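Local coordinates for protein putative alpha-L-fucosidase (Bacteroides thetaiotaomicron, PDB 4H41) that is a putative alpha-L-fucosidase that probably takes part in the breakdown of host glycans, at residues Lys115-Leu120 / Gly190-Ile195; Glu145-Tyr150 / Lys155-Trp160. One frame throughout, in Å; residues are numbered along the deposited sequence.

From the N terminus the chain passes two barrel strands before 115-120, the third, and then runs by way of 125-129 into helix 136-151, whose last turns carry 145-150. A short turn brings it straight back at 155-160, so contact 2 closes a tight helix-to-strand connection. Only after helix 173-187 does 190-195 arrive and close the much longer loop of contact 1, which encloses contact 2 entirely. Strand 157-162 lies between strands 115-119 and 193-195 in the sheet and bonds to both through its backbone. Contact 1 thus bridges two non-adjacent strands on the inside of the barrel, and contact 2 lays the outer helix on the strand between them.

Contact 1: residues Lys115-Leu120 / Gly190-Ile195; sequences KFYFGL and GLPTFI
The hydroxyl oxygen of Tyr117 rests on the ring of Pro192 rather than on a polar partner across the contact: OH lies 3.5 Å from Pro192 CG and 3.7 Å from Pro192 CB. The two side chains cross at about a right angle, with the end of the tyrosine laid against the proline. Further back along the ring, Tyr117 CE2 comes within 4.1 Å of the Pro192 carbonyl O, too long for anything but packing. The inner part of the phenol serves Phe194. Its CD2 is 3.6 Å from Phe194 CE1 and sits at the edge of the phenylalanine ring, near its plane. The ring centroids are 5.5 Å apart and the planes meet at 77°, an oblique pairing. Phe194 gets there with CG set between its backbone N and carbonyl carbon (chi1 82°), which swings the ring over to Tyr117, while Tyr117, with CG beside its own N (chi1 -80°), sends its phenol inward to both Phe194 and Pro192. With an alanine here, Pro192 CG would probably lose the phenol end that covers it and the Phe194 edge one of its ring neighbours, opening a gap in the barrel interior and leaving that side of Phe194 less supported. Ile72 touches both side chains, and Phe194 also meets the rings of Tyr161 and Trp271, so the pair belongs to a larger aromatic cluster. The closest CA atoms, those of Tyr117 and Thr193, are 8.4 Å apart because the strand 157-162 runs between the two segments. Phe116 and Phe118 turn the other way, onto helices. Large side chains meeting inside a closed ring of eight parallel strands, with helices outside, are the interior of a TIM barrel.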
loop_
_atom_site.group_PDB
_atom_site.type_symbol
_atom_site.label_atom_id
_atom_site.label_comp_id
_atom_site.label_asym_id
_atom_site.label_seq_id
_atom_site.Cartn_x
_atom_site.Cartn_y
_atom_site.Cartn_z
ATOM N N LYS B 115 -5.818 -28.614 13.654
ATOM C CA LYS B 115 -6.871 -29.103 12.764
ATOM C C LYS B 115 -6.883 -28.257 11.506
ATOM O O LYS B 115 -6.842 -27.028 11.582
ATOM C CB LYS B 115 -8.248 -29.052 13.422
ATOM C CG LYS B 115 -8.473 -30.207 14.373
ATOM C CD LYS B 115 -9.946 -30.299 14.755
ATOM C CE LYS B 115 -10.326 -31.399 15.716
ATOM N NZ LYS B 115 -9.243 -31.864 16.641
ATOM N N PHE B 116 -6.872 -28.908 10.349
ATOM C CA PHE B 116 -6.928 -28.248 9.064
ATOM C C PHE B 116 -8.365 -28.318 8.536
ATOM O O PHE B 116 -8.947 -29.407 8.513
ATOM C CB PHE B 116 -5.948 -28.905 8.068
ATOM C CG PHE B 116 -6.072 -28.410 6.648
ATOM C CD1 PHE B 116 -6.881 -29.070 5.734
ATOM C CD2 PHE B 116 -5.351 -27.314 6.211
ATOM C CE1 PHE B 116 -6.929 -28.666 4.403
ATOM C CE2 PHE B 116 -5.451 -26.874 4.890
ATOM C CZ PHE B 116 -6.195 -27.586 3.986
ATOM N N TYR B 117 -8.906 -27.174 8.102
ATOM C CA TYR B 117 -10.211 -27.073 7.446
ATOM C C TYR B 117 -9.979 -26.773 5.957
ATOM O O TYR B 117 -9.262 -25.842 5.625
ATOM C CB TYR B 117 -11.093 -25.983 8.042
ATOM C CG TYR B 117 -11.797 -26.364 9.311
ATOM C CD1 TYR B 117 -11.080 -26.684 10.460
ATOM C CD2 TYR B 117 -13.184 -26.308 9.404
ATOM C CE1 TYR B 117 -11.733 -26.988 11.659
ATOM C CE2 TYR B 117 -13.843 -26.607 10.594
ATOM C CZ TYR B 117 -13.110 -26.909 11.726
ATOM O OH TYR B 117 -13.744 -27.182 12.902
ATOM N N PHE B 118 -10.664 -27.507 5.091
ATOM C CA PHE B 118 -10.572 -27.387 3.644
ATOM C C PHE B 118 -11.633 -26.435 3.112
ATOM O O PHE B 118 -12.809 -26.700 3.247
ATOM C CB PHE B 118 -10.756 -28.790 3.018
ATOM C CG PHE B 118 -10.605 -28.775 1.519
ATOM C CD1 PHE B 118 -9.356 -28.888 0.934
ATOM C CD2 PHE B 118 -11.710 -28.593 0.694
ATOM C CE1 PHE B 118 -9.218 -28.877 -0.450
ATOM C CE2 PHE B 118 -11.575 -28.613 -0.702
ATOM C CZ PHE B 118 -10.335 -28.765 -1.257
ATOM N N GLY B 119 -11.211 -25.341 2.502
ATOM C CA GLY B 119 -12.132 -24.392 1.889
ATOM C C GLY B 119 -12.612 -24.872 0.533
ATOM O O GLY B 119 -11.804 -25.268 -0.322
ATOM N N LEU B 120 -13.911 -24.757 0.282
ATOM C CA LEU B 120 -14.463 -25.198 -0.989
ATOM C C LEU B 120 -14.032 -24.298 -2.136
ATOM O O LEU B 120 -13.582 -23.164 -1.955
ATOM C CB LEU B 120 -16.006 -25.291 -0.904
ATOM C CG LEU B 120 -16.555 -26.313 0.096
ATOM C CD1 LEU B 120 -18.046 -26.467 -0.057
ATOM C CD2 LEU B 120 -15.851 -27.689 -0.067
ATOM N N GLY B 190 -19.167 -37.024 8.983
ATOM C CA GLY B 190 -19.553 -35.985 9.917
ATOM C C GLY B 190 -18.530 -34.997 10.408
ATOM O O GLY B 190 -18.728 -34.426 11.465
ATOM N N LEU B 191 -17.474 -34.698 9.651
ATOM C CA LEU B 191 -16.556 -33.655 10.122
ATOM C C LEU B 191 -17.271 -32.304 10.195
ATOM O O LEU B 191 -18.253 -32.050 9.483
ATOM C CB LEU B 191 -15.355 -33.533 9.187
ATOM C CG LEU B 191 -14.378 -34.684 9.184
ATOM C CD1 LEU B 191 -13.257 -34.412 8.199
ATOM C CD2 LEU B 191 -13.784 -34.909 10.565
ATOM N N PRO B 192 -16.781 -31.416 11.044
ATOM C CA PRO B 192 -17.428 -30.104 11.166
ATOM C C PRO B 192 -17.366 -29.263 9.915
ATOM O O PRO B 192 -16.428 -29.366 9.125
ATOM C CB PRO B 192 -16.660 -29.413 12.299
ATOM C CG PRO B 192 -15.476 -30.230 12.569
ATOM C CD PRO B 192 -15.684 -31.591 12.017
ATOM N N THR B 193 -18.365 -28.412 9.749
ATOM C CA THR B 193 -18.466 -27.453 8.647
ATOM C C THR B 193 -18.761 -26.055 9.205
ATOM O O THR B 193 -19.364 -25.914 10.270
ATOM C CB THR B 193 -19.601 -27.873 7.711
ATOM O OG1 THR B 193 -20.769 -27.907 8.519
ATOM C CG2 THR B 193 -19.380 -29.247 7.050
ATOM N N PHE B 194 -18.361 -25.035 8.502
ATOM C CA PHE B 194 -18.716 -23.664 8.908
ATOM C C PHE B 194 -18.725 -22.749 7.714
ATOM O O PHE B 194 -18.173 -23.078 6.647
ATOM C CB PHE B 194 -17.812 -23.121 10.035
ATOM C CG PHE B 194 -16.473 -22.552 9.631
ATOM C CD1 PHE B 194 -15.405 -23.388 9.328
ATOM C CD2 PHE B 194 -16.245 -21.179 9.665
ATOM C CE1 PHE B 194 -14.143 -22.855 9.010
ATOM C CE2 PHE B 194 -15.022 -20.650 9.295
ATOM C CZ PHE B 194 -13.958 -21.488 9.027
ATOM N N ILE B 195 -19.405 -21.603 7.897
ATOM C CA ILE B 195 -19.474 -20.507 6.943
ATOM C C ILE B 195 -18.898 -19.240 7.616
ATOM O O ILE B 195 -18.900 -19.138 8.837
ATOM C CB ILE B 195 -20.915 -20.275 6.407
ATOM C CG1 ILE B 195 -21.933 -19.979 7.527
ATOM C CG2 ILE B 195 -21.360 -21.418 5.517
ATOM C CD1 ILE B 195 -23.226 -19.409 7.029
#

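Contact 2: residues Glu145-Tyr150 / Lys155-Trp160; sequences EVWKMY and KSFGGW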
loop_
_atom_site.group_PDB
_atom_site.type_symbol
_atom_site.label_atom_id
_atom_site.label_comp_id
_atom_site.label_asym_id
_atom_site.label_seq_id
_atom_site.Cartn_x
_atom_site.Cartn_y
_atom_site.Cartn_z
ATOM N N GLU B 145 -13.004 -35.826 -4.837
ATOM C CA GLU B 145 -11.585 -36.149 -5.091
ATOM C C GLU B 145 -10.706 -35.782 -3.903
ATOM O O GLU B 145 -9.785 -36.520 -3.570
ATOM C CB GLU B 145 -11.077 -35.513 -6.415
ATOM C CG GLU B 145 -10.965 -34.016 -6.405
ATOM C CD GLU B 145 -10.509 -33.353 -7.691
ATOM O OE1 GLU B 145 -10.591 -33.961 -8.780
ATOM O OE2 GLU B 145 -10.111 -32.174 -7.598
ATOM N N VAL B 146 -11.021 -34.692 -3.224
ATOM C CA VAL B 146 -10.259 -34.246 -2.078
ATOM C C VAL B 146 -10.408 -35.209 -0.887
ATOM O O VAL B 146 -9.429 -35.447 -0.195
ATOM C CB VAL B 146 -10.644 -32.787 -1.746
ATOM C CG1 VAL B 146 -10.350 -32.437 -0.317
ATOM C CG2 VAL B 146 -9.917 -31.855 -2.713
ATOM N N TRP B 147 -11.578 -35.765 -0.648
ATOM C CA TRP B 147 -11.712 -36.777 0.412
ATOM C C TRP B 147 -10.825 -37.989 0.097
ATOM O O TRP B 147 -10.116 -38.494 0.964
ATOM C CB TRP B 147 -13.159 -37.250 0.602
ATOM C CG TRP B 147 -13.264 -38.164 1.787
ATOM C CD1 TRP B 147 -13.418 -39.526 1.770
ATOM C CD2 TRP B 147 -12.970 -37.812 3.143
ATOM N NE1 TRP B 147 -13.316 -40.029 3.049
ATOM C CE2 TRP B 147 -13.053 -38.995 3.913
ATOM C CE3 TRP B 147 -12.740 -36.593 3.801
ATOM C CZ2 TRP B 147 -12.811 -39.005 5.290
ATOM C CZ3 TRP B 147 -12.478 -36.614 5.159
ATOM C CH2 TRP B 147 -12.556 -37.802 5.893
ATOM N N LYS B 148 -10.823 -38.418 -1.160
ATOM C CA LYS B 148 -10.031 -39.582 -1.564
ATOM C C LYS B 148 -8.539 -39.307 -1.559
ATOM O O LYS B 148 -7.768 -40.143 -1.101
ATOM C CB LYS B 148 -10.453 -40.062 -2.953
ATOM C CG LYS B 148 -11.847 -40.697 -2.938
ATOM C CD LYS B 148 -12.446 -40.827 -4.339
HETATM N N MSE B 149 -8.137 -38.139 -2.057
HETATM C CA MSE B 149 -6.720 -37.785 -2.189
HETATM C C MSE B 149 -6.091 -37.351 -0.863
HETATM O O MSE B 149 -4.930 -37.640 -0.623
HETATM C CB MSE B 149 -6.560 -36.652 -3.213
HETATM C CG MSE B 149 -6.876 -37.070 -4.651
HETATM SE SE MSE B 149 -7.035 -35.445 -5.796
HETATM C CE MSE B 149 -5.115 -35.004 -5.826
ATOM N N TYR B 150 -6.851 -36.662 -0.017
ATOM C CA TYR B 150 -6.336 -36.088 1.230
ATOM C C TYR B 150 -7.083 -36.515 2.503
ATOM O O TYR B 150 -6.434 -36.858 3.480
ATOM C CB TYR B 150 -6.382 -34.542 1.126
ATOM C CG TYR B 150 -5.593 -34.015 -0.048
ATOM C CD1 TYR B 150 -4.203 -33.940 -0.003
ATOM C CD2 TYR B 150 -6.232 -33.542 -1.190
ATOM C CE1 TYR B 150 -3.464 -33.551 -1.118
ATOM C CE2 TYR B 150 -5.503 -33.148 -2.311
ATOM C CZ TYR B 150 -4.119 -33.108 -2.250
ATOM O OH TYR B 150 -3.412 -32.732 -3.339
ATOM N N LYS B 155 -4.079 -37.234 8.793
ATOM C CA LYS B 155 -4.633 -37.147 10.138
ATOM C C LYS B 155 -5.198 -35.776 10.451
ATOM O O LYS B 155 -6.208 -35.677 11.132
ATOM C CB LYS B 155 -3.487 -37.465 11.121
ATOM C CG LYS B 155 -3.773 -37.399 12.611
ATOM C CD LYS B 155 -2.479 -37.710 13.331
ATOM C CE LYS B 155 -2.514 -37.596 14.831
ATOM N NZ LYS B 155 -1.155 -37.811 15.405
ATOM N N SER B 156 -4.557 -34.718 9.962
ATOM C CA SER B 156 -4.950 -33.358 10.316
ATOM C C SER B 156 -6.168 -32.821 9.535
ATOM O O SER B 156 -6.627 -31.736 9.841
ATOM C CB SER B 156 -3.756 -32.445 10.147
ATOM O OG SER B 156 -3.363 -32.435 8.786
ATOM N N PHE B 157 -6.698 -33.556 8.548
ATOM C CA PHE B 157 -7.896 -33.104 7.821
ATOM C C PHE B 157 -9.085 -33.174 8.779
ATOM O O PHE B 157 -9.605 -34.259 9.042
ATOM C CB PHE B 157 -8.115 -33.969 6.567
ATOM C CG PHE B 157 -9.067 -33.352 5.561
ATOM C CD1 PHE B 157 -10.422 -33.234 5.838
ATOM C CD2 PHE B 157 -8.622 -32.975 4.303
ATOM C CE1 PHE B 157 -11.300 -32.677 4.906
ATOM C CE2 PHE B 157 -9.512 -32.456 3.355
ATOM C CZ PHE B 157 -10.843 -32.313 3.662
ATOM N N GLY B 158 -9.505 -32.029 9.306
ATOM C CA GLY B 158 -10.501 -31.988 10.358
ATOM C C GLY B 158 -11.797 -31.272 10.143
ATOM O O GLY B 158 -12.597 -31.201 11.072
ATOM N N GLY B 159 -11.991 -30.714 8.974
ATOM C CA GLY B 159 -13.189 -29.941 8.724
ATOM C C GLY B 159 -13.253 -29.318 7.361
ATOM O O GLY B 159 -12.302 -29.409 6.576
ATOM N N TRP B 160 -14.388 -28.690 7.094
ATOM C CA TRP B 160 -14.702 -28.056 5.825
ATOM C C TRP B 160 -15.135 -26.628 6.026
ATOM O O TRP B 160 -15.914 -26.338 6.932
ATOM C CB TRP B 160 -15.847 -28.811 5.148
ATOM C CG TRP B 160 -15.607 -30.283 4.988
ATOM C CD1 TRP B 160 -15.913 -31.263 5.874
ATOM C CD2 TRP B 160 -15.024 -30.936 3.846
ATOM N NE1 TRP B 160 -15.655 -32.502 5.317
ATOM C CE2 TRP B 160 -15.076 -32.328 4.085
ATOM C CE3 TRP B 160 -14.473 -30.481 2.637
ATOM C CZ2 TRP B 160 -14.597 -33.269 3.164
ATOM C CZ3 TRP B 160 -14.045 -31.428 1.696
ATOM C CH2 TRP B 160 -14.108 -32.801 1.971
#
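Trp147 and Phe157 both hold CG opposite the backbone N, with chi1 at -174° and -164°, and these extended side chains bring the tryptophan's six-membered ring up to the phenylalanine. The pair is edge-to-face: the edge of Trp147 addresses the face of Phe157, with planes at 89° and centroids 5.7 Å apart. The nearest atoms are Trp147 CZ3 and Phe157 CD1, at 4.0 Å. Val146 reaches another part of the same ring, its CG1 lying 3.8 Å from Phe157 CE2, and Tyr150 adds its CB near Phe157 CD2. Helix 136-151 is the crossover of a beta-alpha-beta unit joining strands 115-119 and 157-162 of the TIM barrel; it runs nearly antiparallel to strand 157-160, the short axes 11.1 Å apart. Within the strand, Phe157 CE1 lies 3.8 Å above one face of the Trp160 ring, offset toward its rim. Trp160 crosses Trp147 at about a right angle, CZ2 against Trp147 CE3 at 3.9 Å. Two polar ends find partners outside the segments: Trp160 NE1 bonds to Ser188 OG, and Tyr150, whose ring leads away from the strand, bonds through OH to Asp100 OD2.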